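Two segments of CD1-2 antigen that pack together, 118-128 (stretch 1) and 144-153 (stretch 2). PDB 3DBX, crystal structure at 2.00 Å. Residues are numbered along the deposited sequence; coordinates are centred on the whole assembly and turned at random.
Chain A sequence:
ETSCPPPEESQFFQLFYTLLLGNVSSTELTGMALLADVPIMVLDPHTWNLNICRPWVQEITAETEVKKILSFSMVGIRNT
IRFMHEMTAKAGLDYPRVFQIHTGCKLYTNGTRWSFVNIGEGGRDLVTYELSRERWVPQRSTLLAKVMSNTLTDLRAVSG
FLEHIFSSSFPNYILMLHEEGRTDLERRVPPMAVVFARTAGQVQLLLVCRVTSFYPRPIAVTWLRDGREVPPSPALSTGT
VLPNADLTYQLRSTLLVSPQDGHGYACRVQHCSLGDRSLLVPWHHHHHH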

ATOM      1  N   ASN A 118      -7.439  13.578   6.656  1.00 45.60           N
ATOM      2  CA  ASN A 118      -6.303  13.626   7.575  1.00 45.96           C
ATOM      3  C   ASN A 118      -5.063  14.282   6.969  1.00 44.53           C
ATOM      4  O   ASN A 118      -4.652  13.926   5.875  1.00 41.54           O
ATOM      5  CB  ASN A 118      -5.941  12.200   7.996  1.00 45.45           C
ATOM      6  CG  ASN A 118      -7.031  11.530   8.793  1.00 47.15           C
ATOM      7  OD1 ASN A 118      -7.826  12.182   9.445  1.00 53.81           O
ATOM      8  ND2 ASN A 118      -7.075  10.223   8.738  1.00 47.10           N
ATOM      9  N   ILE A 119      -4.453  15.212   7.702  1.00 46.60           N
ATOM     10  CA  ILE A 119      -3.173  15.816   7.297  1.00 45.17           C
ATOM     11  C   ILE A 119      -2.046  15.420   8.260  1.00 45.85           C
ATOM     12  O   ILE A 119      -2.216  15.496   9.464  1.00 48.32           O
ATOM     13  CB  ILE A 119      -3.263  17.379   7.188  1.00 47.30           C
ATOM     14  CG1 ILE A 119      -4.433  17.784   6.269  1.00 47.99           C
ATOM     15  CG2 ILE A 119      -1.980  17.945   6.652  1.00 44.93           C
ATOM     16  CD1 ILE A 119      -4.680  19.294   6.125  1.00 51.34           C
ATOM     17  N   GLY A 120      -0.902  15.008   7.713  1.00 43.50           N
ATOM     18  CA  GLY A 120       0.303  14.774   8.496  1.00 44.45           C
ATOM     19  C   GLY A 120       1.469  15.671   8.099  1.00 45.23           C
ATOM     20  O   GLY A 120       1.526  16.198   6.972  1.00 43.95           O
ATOM     21  N   GLU A 121       2.404  15.839   9.028  1.00 47.13           N
ATOM     22  CA  GLU A 121       3.668  16.495   8.744  1.00 48.47           C
ATOM     23  C   GLU A 121       4.777  15.674   9.369  1.00 48.96           C
ATOM     24  O   GLU A 121       4.649  15.183  10.501  1.00 49.79           O
ATOM     25  CB  GLU A 121       3.675  17.928   9.292  1.00 51.95           C
ATOM     26  CG  GLU A 121       4.944  18.740   8.993  1.00 55.76           C
ATOM     27  CD  GLU A 121       6.100  18.402   9.926  1.00 62.86           C
ATOM     28  OE1 GLU A 121       5.857  18.108  11.116  1.00 66.20           O
ATOM     29  OE2 GLU A 121       7.260  18.397   9.462  1.00 66.08           O
ATOM     30  N   GLY A 122       5.875  15.531   8.630  1.00 48.73           N
ATOM     31  CA  GLY A 122       6.996  14.712   9.082  1.00 49.05           C
ATOM     32  C   GLY A 122       6.612  13.295   9.459  1.00 47.65           C
ATOM     33  O   GLY A 122       7.248  12.699  10.314  1.00 50.37           O
ATOM     34  N   GLY A 123       5.568  12.753   8.840  1.00 45.48           N
ATOM     35  CA  GLY A 123       5.203  11.347   9.040  1.00 44.05           C
ATOM     36  C   GLY A 123       4.452  11.043  10.323  1.00 45.55           C
ATOM     37  O   GLY A 123       4.403   9.910  10.755  1.00 45.83           O
ATOM     38  N   ARG A 124       3.883  12.070  10.949  1.00 46.51           N
ATOM     39  CA  ARG A 124       3.033  11.909  12.120  1.00 48.92           C
ATOM     40  C   ARG A 124       1.777  12.730  11.859  1.00 48.43           C
ATOM     41  O   ARG A 124       1.823  13.661  11.063  1.00 46.87           O
ATOM     42  CB  ARG A 124       3.740  12.475  13.372  1.00 52.36           C
ATOM     43  CG  ARG A 124       5.075  11.810  13.696  1.00 53.99           C
ATOM     44  CD  ARG A 124       5.771  12.434  14.914  1.00 58.92           C
ATOM     45  NE  ARG A 124       6.089  13.855  14.731  1.00 64.69           N
ATOM     46  CZ  ARG A 124       5.760  14.827  15.585  1.00 69.67           C
ATOM     47  NH1 ARG A 124       5.070  14.557  16.694  1.00 73.37           N
ATOM     48  NH2 ARG A 124       6.122  16.081  15.333  1.00 70.38           N
ATOM     49  N   ASP A 125       0.678  12.423  12.549  1.00 49.92           N
ATOM     50  CA  ASP A 125      -0.560  13.205  12.415  1.00 50.92           C
ATOM     51  C   ASP A 125      -0.316  14.665  12.750  1.00 52.74           C
ATOM     52  O   ASP A 125       0.526  14.980  13.601  1.00 54.01           O
ATOM     53  CB  ASP A 125      -1.671  12.669  13.320  1.00 53.89           C
ATOM     54  CG  ASP A 125      -1.899  11.178  13.163  1.00 54.21           C
ATOM     55  OD1 ASP A 125      -1.413  10.589  12.163  1.00 50.81           O
ATOM     56  OD2 ASP A 125      -2.556  10.587  14.055  1.00 57.17           O
ATOM     57  N   LEU A 126      -1.052  15.547  12.069  1.00 52.51           N
ATOM     58  CA  LEU A 126      -0.929  16.995  12.281  1.00 54.59           C
ATOM     59  C   LEU A 126      -2.277  17.664  12.581  1.00 57.83           C
ATOM     60  O   LEU A 126      -2.401  18.315  13.609  1.00 61.76           O
ATOM     61  CB  LEU A 126      -0.217  17.684  11.104  1.00 52.46           C
ATOM     62  CG  LEU A 126      -0.052  19.214  11.172  1.00 55.57           C
ATOM     63  CD1 LEU A 126       0.834  19.615  12.330  1.00 57.67           C
ATOM     64  CD2 LEU A 126       0.480  19.785   9.855  1.00 53.75           C
ATOM     65  N   VAL A 127      -3.260  17.523  11.681  1.00 57.12           N
ATOM     66  CA  VAL A 127      -4.657  17.981  11.916  1.00 60.58           C
ATOM     67  C   VAL A 127      -5.695  17.043  11.267  1.00 59.23           C
ATOM     68  O   VAL A 127      -5.410  16.388  10.257  1.00 55.08           O
ATOM     69  CB  VAL A 127      -4.930  19.460  11.447  1.00 62.54           C
ATOM     70  CG1 VAL A 127      -4.148  20.460  12.277  1.00 66.24           C
ATOM     71  CG2 VAL A 127      -4.637  19.655   9.961  1.00 59.33           C
ATOM     72  N   THR A 128      -6.895  16.964  11.843  1.00 62.51           N
ATOM     73  CA  THR A 128      -7.960  16.169  11.212  1.00 62.49           C
ATOM     74  C   THR A 128      -9.260  16.958  11.003  1.00 65.74           C
ATOM     75  O   THR A 128      -9.541  17.884  11.746  1.00 68.90           O
ATOM     76  CB  THR A 128      -8.227  14.827  11.957  1.00 63.35           C
ATOM     77  OG1 THR A 128      -9.054  13.984  11.140  1.00 62.92           O
ATOM     78  CG2 THR A 128      -8.901  15.049  13.293  1.00 67.92           C
ATOM     79  N   LEU A 144       2.431  24.734  14.643  1.00 83.34           N
ATOM     80  CA  LEU A 144       2.046  24.410  13.271  1.00 78.75           C
ATOM     81  C   LEU A 144       0.673  23.752  13.262  1.00 77.85           C
ATOM     82  O   LEU A 144      -0.141  24.019  12.372  1.00 77.13           O
ATOM     83  CB  LEU A 144       3.087  23.520  12.583  1.00 74.84           C
ATOM     84  CG  LEU A 144       2.759  22.954  11.192  1.00 70.25           C
ATOM     85  CD1 LEU A 144       2.892  24.006  10.102  1.00 69.62           C
ATOM     86  CD2 LEU A 144       3.648  21.763  10.882  1.00 66.89           C
ATOM     87  N   ALA A 145       0.418  22.910  14.264  1.00 78.08           N
ATOM     88  CA  ALA A 145      -0.885  22.270  14.430  1.00 78.03           C
ATOM     89  C   ALA A 145      -1.984  23.266  14.785  1.00 82.02           C
ATOM     90  O   ALA A 145      -3.100  23.144  14.307  1.00 81.38           O
ATOM     91  CB  ALA A 145      -0.814  21.172  15.472  1.00 78.14           C
ATOM     92  N   LYS A 146      -1.659  24.241  15.633  1.00 87.16           N
ATOM     93  CA  LYS A 146      -2.619  25.253  16.084  1.00 92.30           C
ATOM     94  C   LYS A 146      -2.969  26.231  14.958  1.00 92.38           C
ATOM     95  O   LYS A 146      -4.128  26.618  14.807  1.00 94.82           O
ATOM     96  CB  LYS A 146      -2.063  26.002  17.310  1.00 97.53           C
ATOM     97  CG  LYS A 146      -2.960  27.095  17.881  1.00103.76           C
ATOM     98  CD  LYS A 146      -2.261  27.851  19.011  1.00108.74           C
ATOM     99  CE  LYS A 146      -3.026  29.115  19.410  1.00115.33           C
ATOM    100  NZ  LYS A 146      -2.279  29.939  20.399  1.00120.31           N
ATOM    101  N   VAL A 147      -1.957  26.616  14.175  1.00 90.26           N
ATOM    102  CA  VAL A 147      -2.102  27.573  13.078  1.00 90.59           C
ATOM    103  C   VAL A 147      -2.916  26.976  11.915  1.00 87.27           C
ATOM    104  O   VAL A 147      -3.877  27.594  11.448  1.00 89.79           O
ATOM    105  CB  VAL A 147      -0.712  28.074  12.583  1.00 89.81           C
ATOM    106  CG1 VAL A 147      -0.833  28.817  11.264  1.00 90.14           C
ATOM    107  CG2 VAL A 147      -0.043  28.967  13.636  1.00 93.52           C
ATOM    108  N   MET A 148      -2.542  25.778  11.466  1.00 81.69           N
ATOM    109  CA  MET A 148      -3.223  25.116  10.360  1.00 78.30           C
ATOM    110  C   MET A 148      -4.683  24.796  10.672  1.00 80.13           C
ATOM    111  O   MET A 148      -5.572  24.935   9.745  1.00 80.20           O
ATOM    112  CB  MET A 148      -2.488  23.831   9.973  1.00 72.97           C
ATOM    113  CG  MET A 148      -3.126  23.108   8.796  1.00 69.26           C
ATOM    114  SD  MET A 148      -2.019  21.880   8.097  1.00 64.44           S
ATOM    115  CE  MET A 148      -0.717  22.962   7.477  1.00 66.10           C
ATOM    116  N   SER A 149      -4.922  24.346  11.965  1.00 82.74           N
ATOM    117  CA  SER A 149      -6.265  23.975  12.409  1.00 85.70           C
ATOM    118  C   SER A 149      -7.193  25.194  12.494  1.00 91.30           C
ATOM    119  O   SER A 149      -8.381  25.089  12.176  1.00 92.80           O
ATOM    120  CB  SER A 149      -6.193  23.280  13.772  1.00 87.54           C
ATOM    121  OG  SER A 149      -7.453  22.758  14.160  1.00 90.94           O
ATOM    122  N   ASN A 150      -6.641  26.338  12.912  1.00 94.83           N
ATOM    123  CA  ASN A 150      -7.420  27.574  13.100  1.00101.10           C
ATOM    124  C   ASN A 150      -7.786  28.268  11.785  1.00101.14           C
ATOM    125  O   ASN A 150      -8.993  28.774  11.609  1.00105.43           O
ATOM    126  CB  ASN A 150      -6.672  28.554  14.020  1.00105.34           C
ATOM    127  CG  ASN A 150      -6.790  28.184  15.489  1.00108.56           C
ATOM    128  OD1 ASN A 150      -7.729  27.294  15.863  1.00109.76           O
ATOM    129  ND2 ASN A 150      -5.824  28.856  16.350  1.00111.70           N
ATOM    130  N   THR A 151      -6.716  28.309  10.880  1.00 97.39           N
ATOM    131  CA  THR A 151      -6.906  28.872   9.539  1.00 96.97           C
ATOM    132  C   THR A 151      -7.952  28.077   8.757  1.00 94.67           C
ATOM    133  O   THR A 151      -8.807  28.655   8.087  1.00 97.25           O
ATOM    134  CB  THR A 151      -5.566  28.889   8.747  1.00 93.42           C
ATOM    135  OG1 THR A 151      -4.523  29.468   9.558  1.00 96.03           O
ATOM    136  CG2 THR A 151      -5.694  29.699   7.463  1.00 94.47           C
ATOM    137  N   LEU A 152      -7.881  26.751   8.848  1.00 90.32           N
ATOM    138  CA  LEU A 152      -8.815  25.896   8.117  1.00 88.05           C
ATOM    139  C   LEU A 152     -10.266  25.999   8.621  1.00 92.35           C
ATOM    140  O   LEU A 152     -11.198  26.094   7.808  1.00 92.95           O
ATOM    141  CB  LEU A 152      -8.323  24.444   8.086  1.00 82.48           C
ATOM    142  CG  LEU A 152      -7.147  24.147   7.142  1.00 77.83           C
ATOM    143  CD1 LEU A 152      -6.551  22.776   7.434  1.00 73.37           C
ATOM    144  CD2 LEU A 152      -7.566  24.265   5.673  1.00 75.79           C
ATOM    145  N   THR A 153     -10.444  25.992   9.950  1.00 95.80           N
ATOM    146  CA  THR A 153     -11.778  26.076  10.544  1.00101.22           C
ATOM    147  C   THR A 153     -12.408  27.435  10.255  1.00107.16           C
ATOM    148  O   THR A 153     -13.601  27.510   9.958  1.00110.04           O
ATOM    149  CB  THR A 153     -11.762  25.809  12.073  1.00104.14           C
ATOM    150  OG1 THR A 153     -11.003  24.628  12.346  1.00 98.77           O
ATOM    151  CG2 THR A 153     -13.173  25.614  12.615  1.00108.58           C
TER

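A two-stranded hairpin lies against one side of a helix here, and the contact holds by apolar packing: no hydrogen bond crosses between the stretches, and 362 Å² is buried, both sides summed. Strand 124-128 runs at 30° to the helix, the axes approaching to 7.8 Å, while strand 118-121 runs the other way and stays farther off, at 11.1 Å. The nearer strand accordingly carries most of the covered surface, through two consecutive residues, Leu-126 and Val-127.

Consecutive residues of a regular strand usually face opposite ways, so two neighbors both meeting one helix need explaining. The backbone supplies the answer. Leu-126 has phi/psi of -127/-57, off the extended values, and the N atoms of Leu-126 and Val-127 both donate to Ile-119 O, at 2.9 and 3.2 Å. This is the pattern of a classic bulge. Val-127 points its CB toward the helix; Leu-126 starts out sideways, and its chi1 of t and chi2 of p bring the end nearer.

Leu-126, the residue with the most covered area, spreads its methyls over a full helical turn. Both reach Leu-144 CD2, Leu-126 CD1 at 3.8 Å and Leu-126 CD2 at 3.9 Å; CD1 also lies 3.9 Å from Ala-145 CB, and CD2 reaches Met-148 SD at 3.7 Å. The small side chain of Ala-145 accompanies a close backbone approach, the CA atoms of Leu-126 and Ala-145 being 5.7 Å apart.

Val-127 divides its methyls more cleanly. CG1 sits against the helix backbone, 3.5 Å from Ala-145 O, and also 3.8 Å from Ser-149 CB. Ala-145 O is already engaged, accepting from Ser-149 N at 3.2 Å, so the methyl covers a satisfied acceptor. CG2 meets Met-148 SD at 3.9 Å and, more loosely, Leu-152 CD1 at 4.4 Å.

Met-148 answers from the helix. Its CB points toward the hairpin, and its sulfur is shared by both strands: besides the two contacts above, SD lies 4.2 Å from Ile-119 CG2. Leu-144, Met-148 and Leu-152, spaced four apart, all direct CB toward the hairpin and form one ridge. Ile-119 extends along it, with CD1 4.2 Å from Leu-152 CD1. At the other end, Glu-121 comes closest through its aliphatic part, CG lying 3.8 Å from Leu-144 CD2, while both carboxylate oxygens are hydrogen-bonded elsewhere in the structure.

The rules are plain: a bulge presents two adjacent side chains, an i, i+4 ridge receives them, and small residues sit where the backbones come close.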